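Local coordinates for endoglucanase A (Clostridium acetobutylicum, PDB 3IK2), which hydrolyses internal beta-1,4-glucosidic bonds of cellulose and probably of related beta-glucans, at residues Asn6-Asn10 against Val460-Lys464; Lys195-Val201 against Phe235-Trp241; Phe229-Asn233 against Cys325-Leu331. Residue numbers count along the deposited sequence, not the author numbering.

In the fold
Contact 1 lies in the nine-stranded mixed sheet that the two ends of the chain build together, so its segments bracket the others in sequence. Contacts 2 and 3 lie in the eight-stranded barrel region, where their segments alternate along the chain. They share the connection after barrel strand 220-226: contact 3 uses helix 229-234, contact 2 the loop behind it. Their centres are about 17 Å apart and they touch, Asn236 OD1 with Ser230 OG in a probable hydrogen bond and Trp241 against Asn233 O. The centre of contact 1 lies about 49 Å and 35 Å from theirs, respectively. Contact 1 thus joins the chain ends, while contacts 2 and 3 form one patch on the barrel.

Contact 1 (Asn6-Asn10 against Val460-Lys464); sequences NIDTN and VSSNK
Strand 2-15, at the point where it is interrupted after Asp8, pairs in parallel with the end of strand 454-461 in the nine-stranded mixed sheet. Ile7 pairs with Val460 (CA to CA 4.6 Å) and Asp8 with Ser461 (4.5 Å), all in extended conformation. Ser461 spans both neighbours of Asp8 in the staggered parallel pattern: its N donates to Ile7 O at 2.6 Å, and its O accepts from Thr9 N at 3.0 Å. This pair is the sheet's parallel join, and it brings the N- and C-terminal portions of the polypeptide into one domain beside the barrel. Ile7 (m,t) and Val460 (t) share the face covered by Met441, with Ile7 CD1 4.1 Å from Val460 CG2. Asp8 and Ser461 occupy the other face. Beyond the ladder both segments turn. Asp8 (chi1 t) forms an Asx turn, OD2 accepting from Asn10 N at 2.8 Å; Ser462 forms an ST turn, OG accepting from Lys464 N at 3.1 Å. Thr9 OG1 (chi1 p) and Ser462 OG hydrogen-bond at 2.8 Å.

Contact 2 (Lys195-Val201 against Phe235-Trp241); sequences KTKCSEV and FNSSPDW. With ACT (acetate ion), chain J.
Cys198, Phe235 and Asp240 bury the most surface where the start of helix 198-215 meets the loop between helices 229-234 and 241-245. Lys197 occupies the N-cap position, and its CA lies 5.8 Å from that of Ser238, the closest pair of CA atoms. Asp240 (chi1 p) sits within a type I turn from Ser238 to Trp241. Its carboxylate faces the first turn of the helix: OD1 accepts from Cys198 N at 2.7 Å, OD2 from Ser199 N at 3.0 Å. Ser238 OG stands 3.0 Å from Thr196 O and 2.9 Å from Asp240 OD1, one proton having two acceptors within reach. Lys195 CB packs 3.7 Å from Pro239 CD, and Lys195 N donates to O of an acetate, probably from the crystallisation liquor, at a very short 2.5 Å.

Phe235, with positive phi, opens a run of three left-handed residues as the chain leaves helix 229-234. Its ring (chi1 t) takes Val201 CG1 in an off-centre CH-pi contact, 4.1 Å from the centroid, and also stacks with Phe251. Cys198 (chi1 m) puts SG 3.9 Å from Phe235 CB and 3.7 Å from Trp241 CE3, an oblique sulfur-aromatic contact with both rings. The chemistry thus combines an apolar cluster of Cys198, Val201, Phe235 and Trp241 with a carboxylate at the positive end of the helix dipole, which satisfies amides that have no acceptor in a preceding helical turn.

Contact 3 (Phe229-Asn233 against Cys325-Leu331); sequences FSAFN and CKWGLPL
The contact belongs to the beta-alpha connections of the TIM-like barrel: the short helix 229-234, which follows strand 220-226, packs against the long excursion between strands 273-278 and 347-353. Residues 229-233 offer one helical face, Phe229, Phe232 and Asn233. Opposite them, Cys325 leaves helix 320-324, residues 326-328 make a 3-10 turn (Gly328 N to Cys325 O 2.8 Å, Leu329 N to Lys326 O 3.2 Å), and a cis peptide before Pro330 leads into helix 331-342. The backbones stay well apart, Asn233 CA to Gly328 CA being 8.4 Å, so side chains fill the gap.

Phe229 (chi1 t) contributes most. Its CE2 lies 3.5 Å from Cys325 CB, and its CZ lies over one face of Trp327, 4.0 Å from CH2; the two rings are oblique, with planes at 59°. Cys325 SG sits 4.9 Å from the Phe229 centroid in a sulfur-aromatic contact. Gly328 lets the ring in, since an ideal CB there would fall 2.3 Å from Phe229 CZ. Asn233 ND2 meets the edge of Trp327 (chi1 p) at CZ2, 3.4 Å away, and Phe232 CE1 touches Leu331 CD1 at 3.9 Å. Around this largely apolar interface, Phe232 and Leu331 both rest on Trp278 of strand 273-278, Phe229 reaches Ile321 of helix 320-324, and Trp327 meets Trp250 nearly at right angles.

Contact 1 (Asn6-Asn10 against Val460-Lys464)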
loop_
_atom_site.group_PDB
_atom_site.type_symbol
_atom_site.label_atom_id
_atom_site.label_comp_id
_atom_site.label_asym_id
_atom_site.label_seq_id
_atom_site.Cartn_x
_atom_site.Cartn_y
_atom_site.Cartn_z
ATOM N N ASN A 6 -26.267 -1.708 -11.987
ATOM C CA ASN A 6 -26.136 -2.118 -13.369
ATOM C C ASN A 6 -24.729 -2.645 -13.666
ATOM O O ASN A 6 -23.733 -1.881 -13.679
ATOM C CB ASN A 6 -26.488 -0.943 -14.287
ATOM C CG ASN A 6 -27.942 -0.497 -14.133
ATOM O OD1 ASN A 6 -28.836 -1.305 -13.879
ATOM N ND2 ASN A 6 -28.185 0.797 -14.308
ATOM N N ILE A 7 -24.655 -3.955 -13.890
ATOM C CA ILE A 7 -23.392 -4.619 -14.222
ATOM C C ILE A 7 -23.346 -4.953 -15.726
ATOM O O ILE A 7 -24.319 -5.433 -16.302
ATOM C CB ILE A 7 -23.152 -5.886 -13.301
ATOM C CG1 ILE A 7 -23.123 -5.461 -11.828
ATOM C CG2 ILE A 7 -21.864 -6.622 -13.646
ATOM C CD1 ILE A 7 -23.404 -6.581 -10.831
ATOM N N ASP A 8 -22.213 -4.681 -16.357
ATOM C CA ASP A 8 -21.972 -5.141 -17.718
ATOM C C ASP A 8 -20.631 -5.859 -17.785
ATOM O O ASP A 8 -19.600 -5.217 -17.719
ATOM C CB ASP A 8 -21.991 -3.956 -18.692
ATOM C CG ASP A 8 -21.861 -4.387 -20.162
ATOM O OD1 ASP A 8 -22.150 -3.549 -21.041
ATOM O OD2 ASP A 8 -21.471 -5.555 -20.437
ATOM N N THR A 9 -20.643 -7.183 -17.929
ATOM C CA THR A 9 -19.387 -7.960 -17.907
ATOM C C THR A 9 -18.531 -7.792 -19.170
ATOM O O THR A 9 -17.422 -8.324 -19.243
ATOM C CB THR A 9 -19.612 -9.470 -17.618
ATOM O OG1 THR A 9 -20.376 -10.050 -18.680
ATOM C CG2 THR A 9 -20.343 -9.672 -16.280
ATOM N N ASN A 10 -19.053 -7.027 -20.134
ATOM C CA ASN A 10 -18.388 -6.774 -21.411
ATOM C C ASN A 10 -18.055 -5.298 -21.583
ATOM O O ASN A 10 -17.655 -4.876 -22.664
ATOM C CB ASN A 10 -19.261 -7.265 -22.590
ATOM C CG ASN A 10 -18.457 -7.477 -23.910
ATOM O OD1 ASN A 10 -18.872 -7.022 -24.988
ATOM N ND2 ASN A 10 -17.325 -8.175 -23.819
ATOM N N VAL A 460 -27.675 -7.493 -14.402
ATOM C CA VAL A 460 -26.439 -7.976 -14.988
ATOM C C VAL A 460 -26.596 -8.122 -16.506
ATOM O O VAL A 460 -27.341 -8.973 -17.002
ATOM C CB VAL A 460 -25.993 -9.297 -14.346
ATOM C CG1 VAL A 460 -24.687 -9.741 -14.916
ATOM C CG2 VAL A 460 -25.905 -9.146 -12.832
ATOM N N SER A 461 -25.907 -7.258 -17.238
ATOM C CA SER A 461 -25.798 -7.401 -18.690
ATOM C C SER A 461 -24.583 -8.280 -19.028
ATOM O O SER A 461 -23.446 -7.897 -18.799
ATOM C CB SER A 461 -25.712 -6.017 -19.355
ATOM O OG SER A 461 -25.506 -6.141 -20.748
ATOM N N SER A 462 -24.848 -9.470 -19.550
ATOM C CA SER A 462 -23.819 -10.476 -19.814
ATOM C C SER A 462 -24.351 -11.528 -20.795
ATOM O O SER A 462 -25.555 -11.760 -20.862
ATOM C CB SER A 462 -23.396 -11.172 -18.515
ATOM O OG SER A 462 -22.342 -12.084 -18.758
ATOM N N ASN A 463 -23.449 -12.147 -21.547
ATOM C CA ASN A 463 -23.786 -13.299 -22.363
ATOM C C ASN A 463 -23.845 -14.609 -21.545
ATOM O O ASN A 463 -24.368 -15.613 -22.021
ATOM C CB ASN A 463 -22.797 -13.443 -23.528
ATOM C CG ASN A 463 -23.078 -12.464 -24.698
ATOM O OD1 ASN A 463 -24.080 -11.744 -24.717
ATOM N ND2 ASN A 463 -22.183 -12.457 -25.676
ATOM N N LYS A 464 -23.278 -14.596 -20.336
ATOM C CA LYS A 464 -23.485 -15.674 -19.352
ATOM C C LYS A 464 -24.922 -15.687 -18.848
ATOM O O LYS A 464 -25.606 -14.663 -18.869
ATOM C CB LYS A 464 -22.555 -15.487 -18.153
ATOM C CG LYS A 464 -21.125 -15.223 -18.540
ATOM C CD LYS A 464 -20.453 -16.448 -19.073
ATOM C CE LYS A 464 -19.064 -16.082 -19.496
ATOM N NZ LYS A 464 -18.230 -17.315 -19.463
HETATM O O HOH W 1 -22.870 -7.317 -22.516
#

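Contact 2 (Lys195-Val201 against Phe235-Trp241)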
loop_
_atom_site.group_PDB
_atom_site.type_symbol
_atom_site.label_atom_id
_atom_site.label_comp_id
_atom_site.label_asym_id
_atom_site.label_seq_id
_atom_site.Cartn_x
_atom_site.Cartn_y
_atom_site.Cartn_z
ATOM N N LYS A 195 16.789 19.787 5.490
ATOM C CA LYS A 195 15.678 19.528 4.578
ATOM C C LYS A 195 16.149 18.776 3.323
ATOM O O LYS A 195 17.229 19.023 2.796
ATOM C CB LYS A 195 14.957 20.843 4.247
ATOM C CG LYS A 195 14.008 21.298 5.395
ATOM C CD LYS A 195 13.089 22.453 4.963
ATOM C CE LYS A 195 11.768 22.468 5.776
ATOM N NZ LYS A 195 10.788 23.620 5.468
ATOM N N THR A 196 15.353 17.821 2.872
ATOM C CA THR A 196 15.659 17.072 1.663
ATOM C C THR A 196 15.304 17.896 0.421
ATOM O O THR A 196 14.208 18.399 0.288
ATOM C CB THR A 196 14.870 15.750 1.630
ATOM O OG1 THR A 196 14.949 15.111 2.923
ATOM C CG2 THR A 196 15.376 14.848 0.518
ATOM N N LYS A 197 16.244 18.026 -0.494
ATOM C CA LYS A 197 15.996 18.776 -1.697
ATOM C C LYS A 197 15.277 17.904 -2.723
ATOM O O LYS A 197 15.398 16.674 -2.714
ATOM C CB LYS A 197 17.306 19.288 -2.272
ATOM C CG LYS A 197 17.915 20.434 -1.504
ATOM C CD LYS A 197 19.242 20.801 -2.187
ATOM C CE LYS A 197 19.837 22.079 -1.657
ATOM N NZ LYS A 197 20.307 21.877 -0.263
ATOM N N CYS A 198 14.492 18.562 -3.576
ATOM C CA CYS A 198 13.882 17.913 -4.726
ATOM C C CYS A 198 14.971 17.283 -5.570
ATOM O O CYS A 198 14.868 16.125 -5.952
ATOM C CB CYS A 198 13.071 18.923 -5.561
ATOM S SG CYS A 198 11.737 19.622 -4.647
ATOM N N SER A 199 16.039 18.030 -5.824
ATOM C CA SER A 199 17.171 17.483 -6.605
ATOM C C SER A 199 17.876 16.301 -5.893
ATOM O O SER A 199 18.324 15.345 -6.552
ATOM C CB SER A 199 18.191 18.582 -6.909
ATOM O OG SER A 199 18.861 18.952 -5.722
ATOM N N GLU A 200 17.964 16.373 -4.564
ATOM C CA GLU A 200 18.549 15.296 -3.775
ATOM C C GLU A 200 17.732 13.992 -3.880
ATOM O O GLU A 200 18.276 12.930 -4.197
ATOM C CB GLU A 200 18.718 15.727 -2.312
ATOM C CG GLU A 200 19.048 14.556 -1.371
ATOM C CD GLU A 200 19.111 14.955 0.113
ATOM O OE1 GLU A 200 18.735 16.095 0.452
ATOM O OE2 GLU A 200 19.527 14.112 0.935
ATOM N N VAL A 201 16.424 14.080 -3.640
ATOM C CA VAL A 201 15.561 12.892 -3.747
ATOM C C VAL A 201 15.606 12.234 -5.145
ATOM O O VAL A 201 15.690 10.999 -5.262
ATOM C CB VAL A 201 14.089 13.149 -3.294
ATOM C CG1 VAL A 201 13.308 13.922 -4.300
ATOM C CG2 VAL A 201 13.376 11.819 -3.019
ATOM N N PHE A 235 6.912 18.789 -2.183
ATOM C CA PHE A 235 7.913 17.985 -1.449
ATOM C C PHE A 235 8.131 18.503 -0.025
ATOM O O PHE A 235 9.277 18.640 0.446
ATOM C CB PHE A 235 9.213 17.842 -2.249
ATOM C CG PHE A 235 10.079 16.661 -1.822
ATOM C CD1 PHE A 235 9.527 15.384 -1.659
ATOM C CD2 PHE A 235 11.433 16.836 -1.581
ATOM C CE1 PHE A 235 10.330 14.280 -1.287
ATOM C CE2 PHE A 235 12.243 15.748 -1.185
ATOM C CZ PHE A 235 11.687 14.478 -1.030
ATOM N N ASN A 236 7.004 18.778 0.652
ATOM C CA ASN A 236 6.971 19.244 2.050
ATOM C C ASN A 236 7.749 20.574 2.235
ATOM O O ASN A 236 8.704 20.663 3.035
ATOM C CB ASN A 236 7.508 18.132 2.973
ATOM C CG ASN A 236 7.141 18.340 4.442
ATOM O OD1 ASN A 236 6.118 18.934 4.754
ATOM N ND2 ASN A 236 7.967 17.820 5.346
ATOM N N SER A 237 7.346 21.589 1.468
ATOM C CA SER A 237 8.029 22.885 1.407
ATOM C C SER A 237 9.550 22.750 1.243
ATOM O O SER A 237 10.343 23.306 2.002
ATOM C CB SER A 237 7.686 23.765 2.610
ATOM O OG SER A 237 6.365 23.535 3.022
ATOM N N SER A 238 9.942 21.990 0.231
ATOM C CA SER A 238 11.342 21.796 -0.068
ATOM C C SER A 238 11.992 23.141 -0.407
ATOM O O SER A 238 11.404 23.936 -1.156
ATOM C CB SER A 238 11.473 20.805 -1.216
ATOM O OG SER A 238 12.819 20.430 -1.401
ATOM N N PRO A 239 13.195 23.420 0.161
ATOM C CA PRO A 239 13.858 24.694 -0.112
ATOM C C PRO A 239 14.130 24.953 -1.601
ATOM O O PRO A 239 14.126 26.111 -2.007
ATOM C CB PRO A 239 15.171 24.601 0.696
ATOM C CG PRO A 239 15.328 23.131 1.036
ATOM C CD PRO A 239 13.951 22.597 1.128
ATOM N N ASP A 240 14.359 23.909 -2.405
ATOM C CA ASP A 240 14.607 24.112 -3.832
ATOM C C ASP A 240 13.356 23.999 -4.736
ATOM O O ASP A 240 13.466 24.136 -5.947
ATOM C CB ASP A 240 15.725 23.185 -4.338
ATOM C CG ASP A 240 15.313 21.706 -4.364
ATOM O OD1 ASP A 240 14.545 21.271 -3.520
ATOM O OD2 ASP A 240 15.800 20.958 -5.218
ATOM N N TRP A 241 12.176 23.776 -4.149
ATOM C CA TRP A 241 10.973 23.556 -4.964
ATOM C C TRP A 241 10.649 24.741 -5.903
ATOM O O TRP A 241 10.415 24.537 -7.096
ATOM C CB TRP A 241 9.762 23.117 -4.130
ATOM C CG TRP A 241 8.517 23.019 -4.956
ATOM C CD1 TRP A 241 7.362 23.764 -4.806
ATOM C CD2 TRP A 241 8.288 22.149 -6.081
ATOM N NE1 TRP A 241 6.446 23.394 -5.763
ATOM C CE2 TRP A 241 6.979 22.406 -6.549
ATOM C CE3 TRP A 241 9.070 21.180 -6.746
ATOM C CZ2 TRP A 241 6.426 21.737 -7.653
ATOM C CZ3 TRP A 241 8.528 20.527 -7.845
ATOM C CH2 TRP A 241 7.206 20.808 -8.280
HETATM C C ACT J . 17.952 23.005 6.101
HETATM O O ACT J . 17.241 22.031 6.387
HETATM O OXT ACT J . 18.319 23.666 7.096
HETATM C CH3 ACT J . 18.326 23.335 4.680
HETATM O O HOH W 2 8.597 22.036 5.879
HETATM O O HOH W 3 11.834 18.767 1.898
HETATM O O HOH W 4 17.754 21.884 -6.966
#

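Contact 3 (Phe229-Asn233 against Cys325-Leu331)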
loop_
_atom_site.group_PDB
_atom_site.type_symbol
_atom_site.label_atom_id
_atom_site.label_comp_id
_atom_site.label_asym_id
_atom_site.label_seq_id
_atom_site.Cartn_x
_atom_site.Cartn_y
_atom_site.Cartn_z
ATOM N N PHE A 229 0.003 14.199 1.219
ATOM C CA PHE A 229 -0.262 15.143 0.152
ATOM C C PHE A 229 0.738 16.292 0.110
ATOM O O PHE A 229 1.082 16.792 -0.972
ATOM C CB PHE A 229 -1.702 15.701 0.231
ATOM C CG PHE A 229 -2.131 16.381 -1.021
ATOM C CD1 PHE A 229 -2.908 15.707 -1.952
ATOM C CD2 PHE A 229 -1.717 17.692 -1.299
ATOM C CE1 PHE A 229 -3.307 16.341 -3.142
ATOM C CE2 PHE A 229 -2.081 18.321 -2.488
ATOM C CZ PHE A 229 -2.891 17.657 -3.409
ATOM N N SER A 230 1.164 16.733 1.285
ATOM C CA SER A 230 2.149 17.808 1.392
ATOM C C SER A 230 3.456 17.530 0.619
ATOM O O SER A 230 4.000 18.438 -0.037
ATOM C CB SER A 230 2.420 18.129 2.869
ATOM O OG SER A 230 3.595 18.898 2.985
ATOM N N ALA A 231 3.932 16.281 0.674
ATOM C CA ALA A 231 5.075 15.838 -0.150
ATOM C C ALA A 231 4.746 15.684 -1.610
ATOM O O ALA A 231 5.613 15.900 -2.454
ATOM C CB ALA A 231 5.671 14.526 0.387
ATOM N N PHE A 232 3.520 15.270 -1.929
ATOM C CA PHE A 232 3.071 15.178 -3.337
ATOM C C PHE A 232 3.103 16.554 -3.982
ATOM O O PHE A 232 3.282 16.685 -5.200
ATOM C CB PHE A 232 1.605 14.708 -3.466
ATOM C CG PHE A 232 1.279 13.399 -2.786
ATOM C CD1 PHE A 232 -0.060 12.972 -2.722
ATOM C CD2 PHE A 232 2.283 12.577 -2.213
ATOM C CE1 PHE A 232 -0.399 11.755 -2.099
ATOM C CE2 PHE A 232 1.945 11.371 -1.581
ATOM C CZ PHE A 232 0.599 10.960 -1.519
ATOM N N ASN A 233 2.871 17.566 -3.150
ATOM C CA ASN A 233 2.510 18.901 -3.603
ATOM C C ASN A 233 3.796 19.665 -3.907
ATOM O O ASN A 233 4.127 19.903 -5.080
ATOM C CB ASN A 233 1.600 19.553 -2.526
ATOM C CG ASN A 233 1.160 20.994 -2.854
ATOM O OD1 ASN A 233 0.664 21.714 -1.963
ATOM N ND2 ASN A 233 1.325 21.410 -4.092
ATOM N N CYS A 325 -6.408 22.315 -1.701
ATOM C CA CYS A 325 -5.804 21.660 -2.861
ATOM C C CYS A 325 -6.811 20.793 -3.639
ATOM O O CYS A 325 -6.509 19.650 -3.992
ATOM C CB CYS A 325 -4.562 20.857 -2.438
ATOM S SG CYS A 325 -3.428 21.785 -1.389
ATOM N N LYS A 326 -7.995 21.360 -3.895
ATOM C CA LYS A 326 -9.063 20.712 -4.654
ATOM C C LYS A 326 -8.549 20.210 -5.967
ATOM O O LYS A 326 -9.037 19.197 -6.477
ATOM C CB LYS A 326 -10.238 21.675 -4.952
ATOM C CG LYS A 326 -11.180 21.849 -3.811
ATOM C CD LYS A 326 -12.213 22.948 -4.036
ATOM C CE LYS A 326 -12.710 23.430 -2.679
ATOM N NZ LYS A 326 -13.219 22.234 -1.861
ATOM N N TRP A 327 -7.568 20.916 -6.521
ATOM C CA TRP A 327 -6.965 20.498 -7.790
ATOM C C TRP A 327 -6.335 19.086 -7.748
ATOM O O TRP A 327 -6.190 18.439 -8.813
ATOM C CB TRP A 327 -5.941 21.528 -8.283
ATOM C CG TRP A 327 -4.875 21.851 -7.259
ATOM C CD1 TRP A 327 -4.878 22.893 -6.390
ATOM C CD2 TRP A 327 -3.669 21.105 -6.987
ATOM N NE1 TRP A 327 -3.759 22.862 -5.608
ATOM C CE2 TRP A 327 -2.998 21.770 -5.946
ATOM C CE3 TRP A 327 -3.098 19.930 -7.515
ATOM C CZ2 TRP A 327 -1.774 21.309 -5.419
ATOM C CZ3 TRP A 327 -1.888 19.484 -6.990
ATOM C CH2 TRP A 327 -1.234 20.181 -5.966
ATOM N N GLY A 328 -5.955 18.629 -6.550
ATOM C CA GLY A 328 -5.282 17.333 -6.377
ATOM C C GLY A 328 -6.186 16.146 -6.048
ATOM O O GLY A 328 -5.698 15.033 -5.778
ATOM N N LEU A 329 -7.499 16.395 -6.031
ATOM C CA LEU A 329 -8.495 15.369 -5.730
ATOM C C LEU A 329 -9.546 15.305 -6.863
ATOM O O LEU A 329 -9.870 16.326 -7.445
ATOM C CB LEU A 329 -9.156 15.633 -4.375
ATOM C CG LEU A 329 -8.267 15.520 -3.124
ATOM C CD1 LEU A 329 -9.078 15.787 -1.790
ATOM C CD2 LEU A 329 -7.501 14.173 -3.056
ATOM N N PRO A 330 -10.059 14.104 -7.201
ATOM C CA PRO A 330 -9.789 12.824 -6.553
ATOM C C PRO A 330 -8.362 12.343 -6.808
ATOM O O PRO A 330 -7.842 12.543 -7.890
ATOM C CB PRO A 330 -10.821 11.890 -7.202
ATOM C CG PRO A 330 -11.008 12.456 -8.584
ATOM C CD PRO A 330 -11.030 13.952 -8.301
ATOM N N LEU A 331 -7.748 11.693 -5.813
ATOM C CA LEU A 331 -6.311 11.377 -5.892
ATOM C C LEU A 331 -5.862 10.482 -7.058
ATOM O O LEU A 331 -4.874 10.814 -7.748
ATOM C CB LEU A 331 -5.761 10.818 -4.552
ATOM C CG LEU A 331 -4.226 10.656 -4.430
ATOM C CD1 LEU A 331 -3.456 12.007 -4.519
ATOM C CD2 LEU A 331 -3.852 9.895 -3.152
#